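Local coordinates for protein AimR transcriptional regulator (Bacillus phage phi3T, PDB 5ZVV) that activates transcription of the phage aimX locus as a homodimer, apparently promoting lytic growth until the arbitrium peptide converts it to an inactive monomer, at residues C78-V83 and Q111-V116; N199-L202 and L208-R211. All coordinates share one frame; numbering follows the deposited sequence.

Both contacts pair helices of the all-helical, TPR-like part of AimR, but the paired helices lie at different separations in sequence. Interaction 1 brings together helix 77-88 and helix 108-124, which are separated by helix 92-103, and is largely buried; interaction 2 joins the consecutive helices 184-203 and 207-220 close to their connecting turn and is only partly buried, with E209 exposed. Their nearest atoms are about 19 Å apart and they share no helix. One indole spans the wide axis separation of interaction 1 through CH-pi and apolar contact, whereas small residues, S201 and A210, let the backbones of interaction 2 come close. Neither contact has a hydrogen bond between its segments.

Interaction 1. Residues C78-V83 and Q111-V116; sequences CARQSV and QEWGKV
The indole of W113 lies against the aliphatic part of R80. R80 CB sits over one face of the six-membered ring, 3.5 Å from its centroid and 18° off the ring normal, a CH-pi contact displaced toward the rim of the ring. Farther along the same side chain, R80 CD packs 3.7 Å from W113 NE1. The two side chains cross at about a right angle. R80 CG is anti to the carbonyl carbon (chi1 -45°), and from there the chain runs extended to NE, carrying CD along to the five-membered ring. The guanidinium itself is distant: R80 CZ is 5.7 Å from the centroid of that ring, at most a weak cation-pi attraction. V83 approaches differently, its CG1 meeting the ring edge in plane, 3.9 Å from W113 CE3. The backbone of R80 also closes on the ring, its O lying 3.4 Å from W113 CZ3.

The segments run nearly parallel, 13° apart, consistent with alternate helices of a TPR-like array. Their axes approach no closer than 10.3 Å, a distance spanned by the large W113 side chain. Helix 92-103 packs against V83 through I98 and L102, while E146 and M147 of helix 145-161 touch W113. R80 NE and NH2 make weak hydrogen bonds to S110 and N107 near the start of helix 108-124. On the other side of helix 77-88, Q81 is held by N45 and by the backbone N of L46.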
ATOM      1  N   CYS A  78      30.021 -13.019 -16.618  1.00 27.96           N
ATOM      2  CA  CYS A  78      29.353 -14.305 -16.789  1.00 30.68           C
ATOM      3  C   CYS A  78      28.750 -14.813 -15.485  1.00 21.22           C
ATOM      4  O   CYS A  78      27.676 -15.422 -15.491  1.00 22.77           O
ATOM      5  CB  CYS A  78      30.329 -15.334 -17.352  1.00 34.11           C
ATOM      6  SG  CYS A  78      30.233 -15.541 -19.137  1.00 49.35           S
ATOM      7  N   ALA A  79      29.422 -14.571 -14.359  1.00 25.48           N
ATOM      8  CA  ALA A  79      28.892 -15.031 -13.078  1.00 23.65           C
ATOM      9  C   ALA A  79      27.637 -14.258 -12.687  1.00 22.57           C
ATOM     10  O   ALA A  79      26.690 -14.836 -12.140  1.00 21.34           O
ATOM     11  CB  ALA A  79      29.962 -14.909 -11.994  1.00 27.29           C
ATOM     12  N   ARG A  80      27.610 -12.952 -12.961  1.00 25.66           N
ATOM     13  CA  ARG A  80      26.424 -12.148 -12.672  1.00 23.21           C
ATOM     14  C   ARG A  80      25.243 -12.591 -13.529  1.00 21.09           C
ATOM     15  O   ARG A  80      24.128 -12.812 -13.022  1.00 26.52           O
ATOM     16  CB  ARG A  80      26.747 -10.671 -12.900  1.00 25.89           C
ATOM     17  CG  ARG A  80      28.079 -10.252 -12.301  1.00 27.93           C
ATOM     18  CD  ARG A  80      28.355  -8.762 -12.451  1.00 27.93           C
ATOM     19  NE  ARG A  80      29.748  -8.465 -12.131  1.00 32.78           N
ATOM     20  CZ  ARG A  80      30.658  -8.081 -13.018  1.00 30.76           C
ATOM     21  NH1 ARG A  80      30.322  -7.913 -14.287  1.00 30.32           N
ATOM     22  NH2 ARG A  80      31.904  -7.847 -12.631  1.00 33.86           N
ATOM     23  N   GLN A  81      25.472 -12.731 -14.839  1.00 19.71           N
ATOM     24  CA  GLN A  81      24.458 -13.327 -15.701  1.00 21.55           C
ATOM     25  C   GLN A  81      23.989 -14.662 -15.143  1.00 22.67           C
ATOM     26  O   GLN A  81      22.787 -14.961 -15.146  1.00 25.70           O
ATOM     27  CB  GLN A  81      25.009 -13.505 -17.118  1.00 21.38           C
ATOM     28  CG  GLN A  81      25.328 -12.206 -17.829  1.00 26.44           C
ATOM     29  CD  GLN A  81      25.915 -12.424 -19.212  1.00 29.21           C
ATOM     30  OE1 GLN A  81      26.743 -13.310 -19.414  1.00 33.80           O
ATOM     31  NE2 GLN A  81      25.482 -11.616 -20.172  1.00 31.83           N
ATOM     32  N   SER A  82      24.922 -15.467 -14.630  1.00 21.63           N
ATOM     33  CA  SER A  82      24.561 -16.781 -14.113  1.00 22.55           C
ATOM     34  C   SER A  82      23.655 -16.667 -12.895  1.00 22.80           C
ATOM     35  O   SER A  82      22.734 -17.474 -12.728  1.00 16.93           O
ATOM     36  CB  SER A  82      25.816 -17.585 -13.774  1.00 21.27           C
ATOM     37  OG  SER A  82      26.275 -17.299 -12.466  1.00 23.85           O
ATOM     38  N   VAL A  83      23.887 -15.672 -12.032  1.00 19.09           N
ATOM     39  CA  VAL A  83      23.019 -15.545 -10.864  1.00 19.56           C
ATOM     40  C   VAL A  83      21.619 -15.121 -11.290  1.00 23.74           C
ATOM     41  O   VAL A  83      20.619 -15.587 -10.722  1.00 21.43           O
ATOM     42  CB  VAL A  83      23.619 -14.592  -9.807  1.00 20.62           C
ATOM     43  CG1 VAL A  83      23.297 -13.131 -10.093  1.00 20.64           C
ATOM     44  CG2 VAL A  83      23.122 -14.976  -8.418  1.00 19.18           C
ATOM     45  N   GLN A 111      30.519  -8.181  -6.099  1.00 20.40           N
ATOM     46  CA  GLN A 111      30.070  -8.078  -4.713  1.00 27.14           C
ATOM     47  C   GLN A 111      28.714  -7.392  -4.626  1.00 28.13           C
ATOM     48  O   GLN A 111      27.853  -7.795  -3.835  1.00 24.61           O
ATOM     49  CB  GLN A 111      31.096  -7.313  -3.877  1.00 31.87           C
ATOM     50  CG  GLN A 111      32.447  -7.981  -3.759  1.00 30.10           C
ATOM     51  CD  GLN A 111      33.425  -7.152  -2.949  1.00 36.83           C
ATOM     52  OE1 GLN A 111      33.048  -6.152  -2.334  1.00 33.45           O
ATOM     53  NE2 GLN A 111      34.690  -7.561  -2.946  1.00 32.32           N
ATOM     54  N   GLU A 112      28.510  -6.351  -5.433  1.00 26.13           N
ATOM     55  CA  GLU A 112      27.250  -5.621  -5.424  1.00 21.65           C
ATOM     56  C   GLU A 112      26.099  -6.510  -5.880  1.00 23.79           C
ATOM     57  O   GLU A 112      25.039  -6.555  -5.240  1.00 27.38           O
ATOM     58  CB  GLU A 112      27.387  -4.385  -6.312  1.00 24.82           C
ATOM     59  CG  GLU A 112      26.096  -3.703  -6.696  1.00 29.45           C
ATOM     60  CD  GLU A 112      26.348  -2.504  -7.586  1.00 32.32           C
ATOM     61  OE1 GLU A 112      27.347  -1.794  -7.347  1.00 31.92           O
ATOM     62  OE2 GLU A 112      25.565  -2.284  -8.533  1.00 32.64           O
ATOM     63  N   TRP A 113      26.293  -7.230  -6.990  1.00 18.78           N
ATOM     64  CA  TRP A 113      25.287  -8.187  -7.440  1.00 20.45           C
ATOM     65  C   TRP A 113      25.001  -9.226  -6.366  1.00 25.29           C
ATOM     66  O   TRP A 113      23.841  -9.571  -6.113  1.00 29.51           O
ATOM     67  CB  TRP A 113      25.751  -8.876  -8.722  1.00 18.96           C
ATOM     68  CG  TRP A 113      25.540  -8.072  -9.963  1.00 26.74           C
ATOM     69  CD1 TRP A 113      26.087  -6.857 -10.258  1.00 23.36           C
ATOM     70  CD2 TRP A 113      24.741  -8.441 -11.093  1.00 25.88           C
ATOM     71  NE1 TRP A 113      25.668  -6.440 -11.499  1.00 27.14           N
ATOM     72  CE2 TRP A 113      24.842  -7.395 -12.033  1.00 26.10           C
ATOM     73  CE3 TRP A 113      23.944  -9.551 -11.399  1.00 22.51           C
ATOM     74  CZ2 TRP A 113      24.177  -7.426 -13.260  1.00 20.73           C
ATOM     75  CZ3 TRP A 113      23.288  -9.582 -12.618  1.00 25.10           C
ATOM     76  CH2 TRP A 113      23.407  -8.523 -13.534  1.00 22.71           C
ATOM     77  N   GLY A 114      26.053  -9.736  -5.722  1.00 18.39           N
ATOM     78  CA  GLY A 114      25.860 -10.743  -4.695  1.00 27.45           C
ATOM     79  C   GLY A 114      25.069 -10.223  -3.513  1.00 24.90           C
ATOM     80  O   GLY A 114      24.240 -10.936  -2.947  1.00 27.31           O
ATOM     81  N   LYS A 115      25.308  -8.967  -3.130  1.00 26.59           N
ATOM     82  CA  LYS A 115      24.595  -8.399  -1.992  1.00 25.69           C
ATOM     83  C   LYS A 115      23.141  -8.114  -2.338  1.00 24.59           C
ATOM     84  O   LYS A 115      22.244  -8.356  -1.521  1.00 27.44           O
ATOM     85  CB  LYS A 115      25.304  -7.132  -1.513  1.00 26.66           C
ATOM     86  CG  LYS A 115      26.606  -7.418  -0.775  1.00 34.79           C
ATOM     87  CD  LYS A 115      27.651  -6.335  -1.008  1.00 34.06           C
ATOM     88  CE  LYS A 115      27.246  -5.009  -0.395  1.00 41.70           C
ATOM     89  NZ  LYS A 115      28.265  -3.954  -0.657  1.00 50.04           N
ATOM     90  N   VAL A 116      22.883  -7.614  -3.550  1.00 26.12           N
ATOM     91  CA  VAL A 116      21.509  -7.315  -3.945  1.00 24.10           C
ATOM     92  C   VAL A 116      20.703  -8.601  -4.081  1.00 24.87           C
ATOM     93  O   VAL A 116      19.574  -8.698  -3.588  1.00 22.94           O
ATOM     94  CB  VAL A 116      21.485  -6.488  -5.241  1.00 24.82           C
ATOM     95  CG1 VAL A 116      20.055  -6.308  -5.728  1.00 21.74           C
ATOM     96  CG2 VAL A 116      22.136  -5.136  -5.011  1.00 24.37           C
TER

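Interaction 2. Residues N199-L202 and L208-R211; sequences NISL and LEAR
S201 OG hydrogen-bonds to E197 O one turn back in its own helix and, across the contact, touches the side chain of E209, with E209 CG 3.2 Å away. This is the close end of a helical hairpin of the TPR-like domain: helix 184-203 leads through a short turn into helix 207-220, and the two segments face each other just either side of that turn. The hydroxyl stands anti to the carbonyl carbon of its own residue (chi1 -59°), a rotation that brings it beside the E209 chain. The serine oxygen lies beside E209 CG and the near side of the carboxylate, with no hydrogen bond between them; E209 OE1 is bonded instead to S206 OG in the turn.

Small side chains set the spacing. The CA atoms of S201 and A210 are only 4.9 Å apart, and S201 CB rests 3.5 Å from A210 N, so that the side chain of one helix meets the backbone of the other. L202 CB packs on A210 CB, and the L202 side chain also touches T233, N236 and T237 of helix 224-237. T237 touches A210 as well, so that helix 224-237 contacts both helices of the hairpin here. The methyl group of A210 is shared between the two residues of helix 184-203, with its CB 3.8 Å from S201 CB and 3.6 Å from L202 N.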
ATOM      1  N   ASN A 199       0.163 -10.317 -13.739  1.00 27.39           N
ATOM      2  CA  ASN A 199      -0.645 -10.697 -12.584  1.00 32.49           C
ATOM      3  C   ASN A 199      -1.335  -9.484 -11.966  1.00 33.63           C
ATOM      4  O   ASN A 199      -2.477  -9.587 -11.496  1.00 32.45           O
ATOM      5  CB  ASN A 199       0.217 -11.425 -11.555  1.00 39.40           C
ATOM      6  CG  ASN A 199       0.631 -12.809 -12.020  1.00 47.37           C
ATOM      7  OD1 ASN A 199      -0.087 -13.465 -12.778  1.00 38.36           O
ATOM      8  ND2 ASN A 199       1.796 -13.258 -11.568  1.00 55.92           N
ATOM      9  N   ILE A 200      -0.666  -8.326 -11.964  1.00 28.33           N
ATOM     10  CA  ILE A 200      -1.324  -7.096 -11.527  1.00 29.43           C
ATOM     11  C   ILE A 200      -2.585  -6.851 -12.347  1.00 31.91           C
ATOM     12  O   ILE A 200      -3.660  -6.569 -11.803  1.00 29.14           O
ATOM     13  CB  ILE A 200      -0.363  -5.899 -11.625  1.00 27.58           C
ATOM     14  CG1 ILE A 200       0.767  -6.018 -10.602  1.00 29.51           C
ATOM     15  CG2 ILE A 200      -1.122  -4.596 -11.432  1.00 30.73           C
ATOM     16  CD1 ILE A 200       1.783  -4.901 -10.703  1.00 25.36           C
ATOM     17  N   SER A 201      -2.471  -6.968 -13.671  1.00 27.68           N
ATOM     18  CA  SER A 201      -3.602  -6.682 -14.545  1.00 26.83           C
ATOM     19  C   SER A 201      -4.722  -7.691 -14.349  1.00 28.63           C
ATOM     20  O   SER A 201      -5.900  -7.318 -14.325  1.00 30.59           O
ATOM     21  CB  SER A 201      -3.145  -6.662 -16.002  1.00 24.36           C
ATOM     22  OG  SER A 201      -2.145  -5.676 -16.196  1.00 27.64           O
ATOM     23  N   LEU A 202      -4.377  -8.974 -14.211  1.00 27.41           N
ATOM     24  CA  LEU A 202      -5.405  -9.981 -13.969  1.00 30.89           C
ATOM     25  C   LEU A 202      -6.135  -9.715 -12.659  1.00 33.02           C
ATOM     26  O   LEU A 202      -7.358  -9.885 -12.575  1.00 32.40           O
ATOM     27  CB  LEU A 202      -4.787 -11.381 -13.967  1.00 30.52           C
ATOM     28  CG  LEU A 202      -5.724 -12.578 -13.772  1.00 35.26           C
ATOM     29  CD1 LEU A 202      -5.195 -13.767 -14.541  1.00 38.79           C
ATOM     30  CD2 LEU A 202      -5.872 -12.949 -12.299  1.00 49.81           C
ATOM     31  N   LEU A 208      -7.426  -7.962 -21.099  1.00 21.97           N
ATOM     32  CA  LEU A 208      -6.622  -7.709 -22.291  1.00 23.51           C
ATOM     33  C   LEU A 208      -5.206  -7.291 -21.919  1.00 23.63           C
ATOM     34  O   LEU A 208      -4.236  -7.717 -22.554  1.00 27.82           O
ATOM     35  CB  LEU A 208      -7.284  -6.637 -23.159  1.00 30.25           C
ATOM     36  CG  LEU A 208      -8.667  -6.962 -23.724  1.00 38.60           C
ATOM     37  CD1 LEU A 208      -9.181  -5.808 -24.573  1.00 32.76           C
ATOM     38  CD2 LEU A 208      -8.630  -8.254 -24.528  1.00 37.38           C
ATOM     39  N   GLU A 209      -5.072  -6.452 -20.891  1.00 22.68           N
ATOM     40  CA  GLU A 209      -3.753  -6.041 -20.423  1.00 26.41           C
ATOM     41  C   GLU A 209      -2.953  -7.235 -19.910  1.00 26.42           C
ATOM     42  O   GLU A 209      -1.760  -7.379 -20.219  1.00 26.94           O
ATOM     43  CB  GLU A 209      -3.923  -4.984 -19.333  1.00 24.80           C
ATOM     44  CG  GLU A 209      -2.696  -4.169 -19.009  1.00 33.87           C
ATOM     45  CD  GLU A 209      -3.033  -2.997 -18.105  1.00 37.57           C
ATOM     46  OE1 GLU A 209      -4.223  -2.619 -18.044  1.00 32.50           O
ATOM     47  OE2 GLU A 209      -2.115  -2.462 -17.452  1.00 36.93           O
ATOM     48  N   ALA A 210      -3.597  -8.110 -19.132  1.00 20.00           N
ATOM     49  CA  ALA A 210      -2.915  -9.291 -18.613  1.00 25.54           C
ATOM     50  C   ALA A 210      -2.452 -10.201 -19.743  1.00 23.28           C
ATOM     51  O   ALA A 210      -1.324 -10.709 -19.720  1.00 24.79           O
ATOM     52  CB  ALA A 210      -3.835 -10.048 -17.657  1.00 19.03           C
ATOM     53  N   ARG A 211      -3.311 -10.417 -20.743  1.00 21.89           N
ATOM     54  CA  ARG A 211      -2.913 -11.218 -21.896  1.00 25.37           C
ATOM     55  C   ARG A 211      -1.765 -10.562 -22.653  1.00 22.62           C
ATOM     56  O   ARG A 211      -0.860 -11.250 -23.137  1.00 26.15           O
ATOM     57  CB  ARG A 211      -4.111 -11.437 -22.821  1.00 26.99           C
ATOM     58  CG  ARG A 211      -5.245 -12.224 -22.183  1.00 22.04           C
ATOM     59  CD  ARG A 211      -6.481 -12.243 -23.070  1.00 19.00           C
ATOM     60  NE  ARG A 211      -7.653 -12.712 -22.336  1.00 24.68           N
ATOM     61  CZ  ARG A 211      -8.904 -12.584 -22.762  1.00 29.59           C
ATOM     62  NH1 ARG A 211      -9.156 -11.998 -23.924  1.00 34.51           N
ATOM     63  NH2 ARG A 211      -9.906 -13.039 -22.022  1.00 28.61           N
TER